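Local coordinates for protein STN1 (Saccharomyces cerevisiae, PDB 3KEY), which helps regulate telomere length and protect chromosome ends, acting through its interaction with Cdc13 as an inhibitor of telomerase loading, at residues 104-109 / 174-179; 141-146 / 152-157; 15-20 / 25-30. All blocks are in the same frame, centred on the assembly; numbering follows the deposited sequence.

Contact 1: 104-109 / 174-179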
# COMPACT_ATOMS: atom_id res chain seq x y z
N SER A 104 1.41 -13.26 -11.38
CA SER A 104 1.55 -13.67 -12.77
C SER A 104 1.90 -15.15 -12.92
O SER A 104 1.26 -15.87 -13.70
CB SER A 104 2.60 -12.80 -13.47
OG SER A 104 2.81 -13.23 -14.80
N VAL A 105 2.90 -15.62 -12.19
CA VAL A 105 3.29 -17.02 -12.28
C VAL A 105 2.21 -17.96 -11.73
O VAL A 105 1.95 -19.02 -12.30
CB VAL A 105 4.64 -17.31 -11.57
CG1 VAL A 105 4.50 -17.11 -10.07
CG2 VAL A 105 5.08 -18.73 -11.86
N LEU A 106 1.57 -17.57 -10.62
CA LEU A 106 0.52 -18.41 -10.04
C LEU A 106 -0.62 -18.62 -11.04
O LEU A 106 -1.14 -19.73 -11.18
CB LEU A 106 -0.04 -17.78 -8.75
CG LEU A 106 0.87 -17.86 -7.52
CD1 LEU A 106 0.24 -17.11 -6.34
CD2 LEU A 106 1.12 -19.33 -7.16
N MET A 107 -0.99 -17.55 -11.74
CA MET A 107 -2.05 -17.64 -12.74
C MET A 107 -1.63 -18.54 -13.91
O MET A 107 -2.42 -19.35 -14.38
CB MET A 107 -2.42 -16.25 -13.25
CG MET A 107 -3.13 -15.38 -12.22
SD MET A 107 -3.69 -13.83 -12.93
CE MET A 107 -5.27 -14.30 -13.50
N LYS A 108 -0.39 -18.39 -14.37
CA LYS A 108 0.12 -19.19 -15.48
C LYS A 108 0.18 -20.68 -15.16
O LYS A 108 0.18 -21.51 -16.06
CB LYS A 108 1.51 -18.69 -15.90
CG LYS A 108 1.49 -17.35 -16.63
CD LYS A 108 2.90 -16.81 -16.80
CE LYS A 108 2.88 -15.43 -17.42
NZ LYS A 108 4.28 -14.95 -17.63
N LEU A 109 0.23 -21.01 -13.87
CA LEU A 109 0.27 -22.40 -13.43
C LEU A 109 -1.12 -22.83 -12.99
O LEU A 109 -1.32 -23.97 -12.55
CB LEU A 109 1.24 -22.55 -12.26
CG LEU A 109 2.73 -22.36 -12.58
CD1 LEU A 109 3.52 -22.26 -11.29
CD2 LEU A 109 3.22 -23.52 -13.43
N ILE A 174 0.59 -14.92 4.16
CA ILE A 174 -0.77 -14.79 3.67
C ILE A 174 -1.06 -15.95 2.72
O ILE A 174 -0.14 -16.62 2.23
CB ILE A 174 -1.00 -13.44 2.95
CG1 ILE A 174 -0.13 -13.34 1.69
CG2 ILE A 174 -0.66 -12.28 3.89
CD1 ILE A 174 -0.35 -12.05 0.90
N LEU A 175 -2.34 -16.19 2.47
CA LEU A 175 -2.76 -17.26 1.59
C LEU A 175 -3.59 -16.65 0.48
O LEU A 175 -4.65 -16.05 0.73
CB LEU A 175 -3.57 -18.29 2.39
CG LEU A 175 -3.94 -19.63 1.75
CD1 LEU A 175 -2.68 -20.44 1.52
CD2 LEU A 175 -4.92 -20.39 2.65
N LEU A 176 -3.11 -16.77 -0.75
CA LEU A 176 -3.82 -16.23 -1.91
C LEU A 176 -4.77 -17.26 -2.52
O LEU A 176 -4.39 -18.40 -2.79
CB LEU A 176 -2.82 -15.78 -2.97
CG LEU A 176 -1.71 -14.81 -2.54
CD1 LEU A 176 -0.72 -14.65 -3.68
CD2 LEU A 176 -2.29 -13.45 -2.14
N HIS A 177 -6.02 -16.85 -2.72
CA HIS A 177 -7.01 -17.72 -3.35
C HIS A 177 -7.36 -17.11 -4.69
O HIS A 177 -7.70 -15.92 -4.76
CB HIS A 177 -8.29 -17.82 -2.51
CG HIS A 177 -8.11 -18.50 -1.19
ND1 HIS A 177 -7.82 -17.82 -0.03
CD2 HIS A 177 -8.14 -19.82 -0.86
CE1 HIS A 177 -7.68 -18.69 0.96
NE2 HIS A 177 -7.87 -19.90 0.48
N LEU A 178 -7.26 -17.90 -5.75
CA LEU A 178 -7.57 -17.40 -7.08
C LEU A 178 -8.61 -18.30 -7.75
O LEU A 178 -8.52 -19.52 -7.69
CB LEU A 178 -6.29 -17.36 -7.94
CG LEU A 178 -5.10 -16.59 -7.37
CD1 LEU A 178 -3.87 -16.76 -8.28
CD2 LEU A 178 -5.47 -15.12 -7.21
N GLU A 179 -9.61 -17.68 -8.37
CA GLU A 179 -10.64 -18.42 -9.08
C GLU A 179 -10.52 -17.96 -10.53
O GLU A 179 -10.46 -16.76 -10.81
CB GLU A 179 -12.03 -18.10 -8.53
CG GLU A 179 -13.16 -18.71 -9.35
CD GLU A 179 -14.54 -18.46 -8.76
OE1 GLU A 179 -14.79 -17.35 -8.25
OE2 GLU A 179 -15.39 -19.38 -8.82
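Met107, which packs on Leu178 through its side chain, offers its backbone O to a hydrogen bond with the hydroxyl of Tyr184 near the chain terminus. Across the two segments themselves the contacts are apolar. The methyl Leu178 CD1 rises from the strand to meet two consecutive residues of the helix, lying 4.0 Å from Leu106 CB and 4.2 Å from Met107 CG. At the end of the same leucine side chain, Leu106 CD1 meets Leu176 CD1 at 3.7 Å; these two leucines lie roughly at right angles, methyl against methyl. The backbone sets CB of Leu106 against Leu178; with CG beside the backbone N and anti to the carbonyl carbon (chi1 -74°), the branched end extends to Leu176. This is the second of the two winged helix-turn-helix domains in the C-terminal region of Stn1: helix 90-108, the first of the domain, lies against the central strand of its three-stranded antiparallel sheet. The axes of 104-108 and 174-179 pass 10.3 Å apart at 46°. Leu176 and Leu178, two apart along the strand, point to the same side, toward the helix. Beyond the pair, Leu176 also touches Phe139 of helix 132-149, Met107 leans on Leu154 and Thr146, and Cys111 borders Leu106 near the end of helix 90-108.

Contact 2: 141-146 / 152-157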
# COMPACT_ATOMS: atom_id res chain seq x y z
N GLU A 141 -4.15 -4.59 -4.02
CA GLU A 141 -4.09 -3.64 -5.12
C GLU A 141 -3.69 -4.30 -6.45
O GLU A 141 -4.28 -4.02 -7.49
CB GLU A 141 -3.11 -2.51 -4.81
CG GLU A 141 -3.78 -1.20 -4.50
CD GLU A 141 -4.92 -0.89 -5.46
OE1 GLU A 141 -4.70 -0.80 -6.70
OE2 GLU A 141 -6.05 -0.75 -4.97
N CYS A 142 -2.68 -5.16 -6.41
CA CYS A 142 -2.25 -5.85 -7.62
C CYS A 142 -3.35 -6.77 -8.14
O CYS A 142 -3.63 -6.80 -9.33
CB CYS A 142 -0.98 -6.66 -7.36
SG CYS A 142 0.45 -5.64 -7.02
N LEU A 143 -3.98 -7.51 -7.23
CA LEU A 143 -5.05 -8.43 -7.64
C LEU A 143 -6.22 -7.65 -8.23
O LEU A 143 -6.84 -8.09 -9.19
CB LEU A 143 -5.50 -9.28 -6.44
CG LEU A 143 -4.48 -10.38 -6.08
CD1 LEU A 143 -4.77 -10.99 -4.72
CD2 LEU A 143 -4.52 -11.45 -7.18
N LYS A 144 -6.50 -6.49 -7.65
CA LYS A 144 -7.59 -5.63 -8.13
C LYS A 144 -7.28 -5.23 -9.59
O LYS A 144 -8.14 -5.30 -10.46
CB LYS A 144 -7.69 -4.40 -7.23
CG LYS A 144 -8.84 -3.44 -7.51
CD LYS A 144 -8.92 -2.37 -6.40
CE LYS A 144 -9.99 -1.32 -6.70
NZ LYS A 144 -10.19 -0.32 -5.59
N ARG A 145 -6.03 -4.84 -9.84
CA ARG A 145 -5.62 -4.44 -11.19
C ARG A 145 -5.61 -5.63 -12.14
O ARG A 145 -5.99 -5.49 -13.30
CB ARG A 145 -4.22 -3.83 -11.17
CG ARG A 145 -4.12 -2.55 -10.38
CD ARG A 145 -2.69 -2.03 -10.35
NE ARG A 145 -2.62 -0.71 -9.73
CZ ARG A 145 -1.52 0.03 -9.68
NH1 ARG A 145 -0.39 -0.43 -10.20
NH2 ARG A 145 -1.56 1.23 -9.12
N THR A 146 -5.16 -6.78 -11.66
CA THR A 146 -5.09 -7.98 -12.48
C THR A 146 -6.48 -8.40 -12.97
O THR A 146 -6.65 -8.74 -14.15
CB THR A 146 -4.43 -9.15 -11.72
OG1 THR A 146 -3.08 -8.80 -11.40
CG2 THR A 146 -4.43 -10.42 -12.57
N GLU A 152 -10.58 -12.30 -18.65
CA GLU A 152 -10.74 -13.61 -19.29
C GLU A 152 -9.98 -14.68 -18.51
O GLU A 152 -10.18 -15.87 -18.72
CB GLU A 152 -10.21 -13.56 -20.73
CG GLU A 152 -10.74 -12.40 -21.55
CD GLU A 152 -9.80 -11.20 -21.56
OE1 GLU A 152 -9.08 -10.98 -20.56
OE2 GLU A 152 -9.80 -10.46 -22.57
N VAL A 153 -9.12 -14.24 -17.60
CA VAL A 153 -8.33 -15.18 -16.82
C VAL A 153 -8.70 -15.22 -15.33
O VAL A 153 -9.00 -16.29 -14.79
CB VAL A 153 -6.83 -14.87 -16.98
CG1 VAL A 153 -6.00 -15.92 -16.27
CG2 VAL A 153 -6.48 -14.84 -18.46
N LEU A 154 -8.67 -14.07 -14.67
CA LEU A 154 -8.98 -14.00 -13.24
C LEU A 154 -10.44 -13.61 -13.00
O LEU A 154 -10.84 -12.49 -13.31
CB LEU A 154 -8.08 -12.96 -12.55
CG LEU A 154 -7.51 -13.21 -11.15
CD1 LEU A 154 -7.28 -11.87 -10.46
CD2 LEU A 154 -8.43 -14.07 -10.32
N LYS A 155 -11.22 -14.54 -12.45
CA LYS A 155 -12.62 -14.28 -12.16
C LYS A 155 -12.82 -13.64 -10.77
O LYS A 155 -13.52 -12.64 -10.64
CB LYS A 155 -13.42 -15.58 -12.24
CG LYS A 155 -14.92 -15.42 -12.08
CD LYS A 155 -15.62 -16.77 -12.18
CE LYS A 155 -17.13 -16.65 -11.99
NZ LYS A 155 -17.76 -18.00 -11.91
N ASN A 156 -12.21 -14.23 -9.75
CA ASN A 156 -12.29 -13.73 -8.36
C ASN A 156 -11.01 -14.03 -7.59
O ASN A 156 -10.20 -14.87 -8.00
CB ASN A 156 -13.45 -14.39 -7.60
CG ASN A 156 -14.81 -13.84 -8.00
OD1 ASN A 156 -15.06 -12.64 -7.90
ND2 ASN A 156 -15.69 -14.73 -8.46
N TRP A 157 -10.83 -13.35 -6.46
CA TRP A 157 -9.66 -13.56 -5.61
C TRP A 157 -9.98 -13.24 -4.16
O TRP A 157 -10.88 -12.46 -3.87
CB TRP A 157 -8.48 -12.67 -6.06
CG TRP A 157 -8.74 -11.19 -5.99
CD1 TRP A 157 -9.17 -10.39 -7.01
CD2 TRP A 157 -8.62 -10.35 -4.83
NE1 TRP A 157 -9.33 -9.10 -6.55
CE2 TRP A 157 -9.00 -9.05 -5.23
CE3 TRP A 157 -8.23 -10.57 -3.50
CZ2 TRP A 157 -9.00 -7.96 -4.33
CZ3 TRP A 157 -8.23 -9.50 -2.61
CH2 TRP A 157 -8.62 -8.20 -3.03
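Leu143 and Trp157 pair where helix 141-146 and strand 154-157 run close to antiparallel (152°), their axes 9.3 Å apart, and Thr146 stands opposite Leu154 with CA atoms 7.2 Å apart. The indole turns one face to Leu143. Leu143 CB sits 3.6 Å from the centre of the five-membered ring of Trp157, almost straight above it, a CH-pi contact. From there the branch runs out past the rim, Leu143 CD1 ending 3.7 Å from Trp157 CE3. Replacing Trp157 by an alanine would probably open a gap beneath Leu143 and let the leucine branch turn, since the indole backs CB by its face and CD1 by its CE3 rim. Nearer the start of the strand, Leu154 CD1 approaches Thr146 CG2 to 3.8 Å and Leu143 CD2 to 4.3 Å. Helix 132-149 is the third helix of the second winged helix-turn-helix domain, and a short loop joins it to strand 154-161, an outer strand of the sheet. A classic beta bulge, Lys155 and Asn156 both facing Glu179, interrupts the strand's alternation, consistent with Leu154 and Trp157 pointing the same way although three residues apart. In Thr146, OG1 stands beside the backbone N (chi1 -63°), which turns the methyl to Leu154 and the hydroxyl back along the helix. There OG1 donates to Cys142 O at 2.9 Å from 46° above the carbonyl plane, and Thr146 N reaches that same Cys142 O at 2.8 Å, so two donors of one residue hold it. Leu178 touches both Leu143 and Trp157, while Glu141 and Arg145, linked by a long salt bridge, lie against Leu12 of helix 6-16.

Contact 3: 15-20 / 25-30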
# COMPACT_ATOMS: atom_id res chain seq x y z
N LEU A 15 3.33 5.16 -5.34
CA LEU A 15 3.72 4.15 -6.32
C LEU A 15 3.82 4.75 -7.72
O LEU A 15 4.73 4.40 -8.48
CB LEU A 15 2.71 3.00 -6.32
CG LEU A 15 2.99 1.85 -7.30
CD1 LEU A 15 4.29 1.14 -6.91
CD2 LEU A 15 1.83 0.87 -7.28
N GLY A 16 2.90 5.65 -8.06
CA GLY A 16 2.89 6.27 -9.37
C GLY A 16 3.92 7.36 -9.63
O GLY A 16 4.16 7.71 -10.79
N LEU A 17 4.52 7.92 -8.59
CA LEU A 17 5.51 8.98 -8.77
C LEU A 17 6.72 8.45 -9.54
O LEU A 17 7.25 7.39 -9.22
CB LEU A 17 5.98 9.52 -7.42
CG LEU A 17 4.95 10.22 -6.53
CD1 LEU A 17 5.64 10.74 -5.27
CD2 LEU A 17 4.31 11.36 -7.31
N GLN A 18 7.16 9.20 -10.54
CA GLN A 18 8.31 8.77 -11.33
C GLN A 18 9.62 9.22 -10.69
O GLN A 18 10.33 10.07 -11.24
CB GLN A 18 8.19 9.30 -12.76
CG GLN A 18 7.00 8.74 -13.51
CD GLN A 18 7.00 7.22 -13.54
OE1 GLN A 18 7.95 6.60 -14.04
NE2 GLN A 18 5.95 6.61 -13.01
N MET A 19 9.93 8.63 -9.54
CA MET A 19 11.14 8.95 -8.78
C MET A 19 11.40 7.87 -7.74
O MET A 19 10.50 7.11 -7.38
CB MET A 19 10.98 10.31 -8.10
CG MET A 19 9.67 10.47 -7.34
SD MET A 19 9.33 12.17 -6.85
CE MET A 19 8.29 12.71 -8.22
N LYS A 20 12.63 7.82 -7.24
CA LYS A 20 13.01 6.84 -6.23
C LYS A 20 12.88 7.36 -4.80
O LYS A 20 12.88 6.58 -3.85
CB LYS A 20 14.44 6.37 -6.47
CG LYS A 20 14.71 5.92 -7.89
CD LYS A 20 16.21 5.74 -8.10
CE LYS A 20 16.58 5.59 -9.56
NZ LYS A 20 18.06 5.47 -9.70
N SER A 25 8.16 17.64 2.34
CA SER A 25 7.58 18.90 1.86
C SER A 25 7.13 18.84 0.41
O SER A 25 6.10 19.41 0.05
CB SER A 25 8.57 20.06 2.07
OG SER A 25 9.76 19.89 1.33
N ASP A 26 7.89 18.15 -0.45
CA ASP A 26 7.49 18.04 -1.84
C ASP A 26 6.26 17.17 -1.97
O ASP A 26 5.39 17.42 -2.81
CB ASP A 26 8.61 17.47 -2.70
CG ASP A 26 9.72 18.47 -2.96
OD1 ASP A 26 9.50 19.68 -2.74
OD2 ASP A 26 10.82 18.06 -3.40
N LEU A 27 6.18 16.13 -1.14
CA LEU A 27 5.05 15.21 -1.18
C LEU A 27 3.75 15.91 -0.78
O LEU A 27 2.72 15.75 -1.43
CB LEU A 27 5.30 14.03 -0.24
CG LEU A 27 4.19 12.97 -0.16
CD1 LEU A 27 3.96 12.37 -1.54
CD2 LEU A 27 4.57 11.89 0.85
N TYR A 28 3.83 16.70 0.29
CA TYR A 28 2.68 17.43 0.81
C TYR A 28 2.13 18.47 -0.16
O TYR A 28 0.97 18.87 -0.05
CB TYR A 28 3.07 18.10 2.12
CG TYR A 28 1.92 18.70 2.89
CD1 TYR A 28 1.60 20.06 2.77
CD2 TYR A 28 1.18 17.93 3.77
CE1 TYR A 28 0.57 20.63 3.53
CE2 TYR A 28 0.14 18.48 4.53
CZ TYR A 28 -0.15 19.83 4.40
OH TYR A 28 -1.15 20.37 5.17
N LYS A 29 2.96 18.90 -1.11
CA LYS A 29 2.54 19.89 -2.10
C LYS A 29 1.77 19.30 -3.28
O LYS A 29 1.19 20.05 -4.08
CB LYS A 29 3.76 20.66 -2.62
CG LYS A 29 4.45 21.53 -1.58
CD LYS A 29 5.66 22.23 -2.17
CE LYS A 29 6.40 23.04 -1.11
NZ LYS A 29 7.65 23.66 -1.65
N LEU A 30 1.77 17.98 -3.41
CA LEU A 30 1.06 17.34 -4.52
C LEU A 30 -0.45 17.46 -4.36
O LEU A 30 -1.00 17.21 -3.28
CB LEU A 30 1.45 15.86 -4.62
CG LEU A 30 2.92 15.61 -5.00
CD1 LEU A 30 3.19 14.11 -5.07
CD2 LEU A 30 3.21 16.25 -6.35
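In the first winged helix-turn-helix domain of the fragment, the loop leaving helix 6-16 uses Leu17 to meet Leu27 of the short helix 24-28 and Leu30, just ahead of helix 31-47. Leu17 is the first residue to leave helical geometry, and Leu30 holds the N-cap position of helix 31-47, so the contact joins two places where the chain changes direction. The two leucines reach tip to tip: Leu17 CD2 lies 3.7 Å from Leu30 CD1, and Leu17 CD1 is 4.2 Å from that same methyl. Leu30 CD1 thus rests against both branches of Leu17. Each leucine has CG beside its backbone N and opposite its carbonyl carbon (chi1 -64° in Leu17), which carries each branched end toward the other. Leu27 approaches from the helix itself, more loosely, its CD1 4.4 Å from Leu17 CD1. Ile22 of strand 21-23 touches both Leu17 and Leu27, while Phe64 and Val33 pack on Leu27. Polar bonds also hold this loop. Gln18, at the centre of an inverse gamma turn, folds back so that NE2 donates to Gly16 O at 3.1 Å, the donor lying 46° above the carbonyl plane. Lys93 NZ, from helix 90-108 of the second domain, bonds to the backbone O of both Leu17 and Met19. Between the two segments themselves only methyl groups touch, so shape and burial, rather than directed bonds or charge, probably hold them together.

Overall arrangement
Contacts 1 and 2 lie in the second winged helix-turn-helix domain, their centres about 10 Å apart, with contact 2 nested inside the chain loop that contact 1 closes. They pack different helices on neighbouring strands of one sheet, 173-180 and 154-161. Contact 1 is the more buried and apolar, of leucines and a methionine; contact 2, partly buried, adds an aromatic face. A probable hydrogen bond from Asn156 ND2 to Glu179 OE1 (2.8 Å) ties them. Contact 3 belongs to the first domain, its centre about 31 Å from that of contact 1 across the chain; smaller and likewise only partly buried, it joins chain turns rather than helix and sheet. Arg145 packing on Leu15 connects it to contact 2.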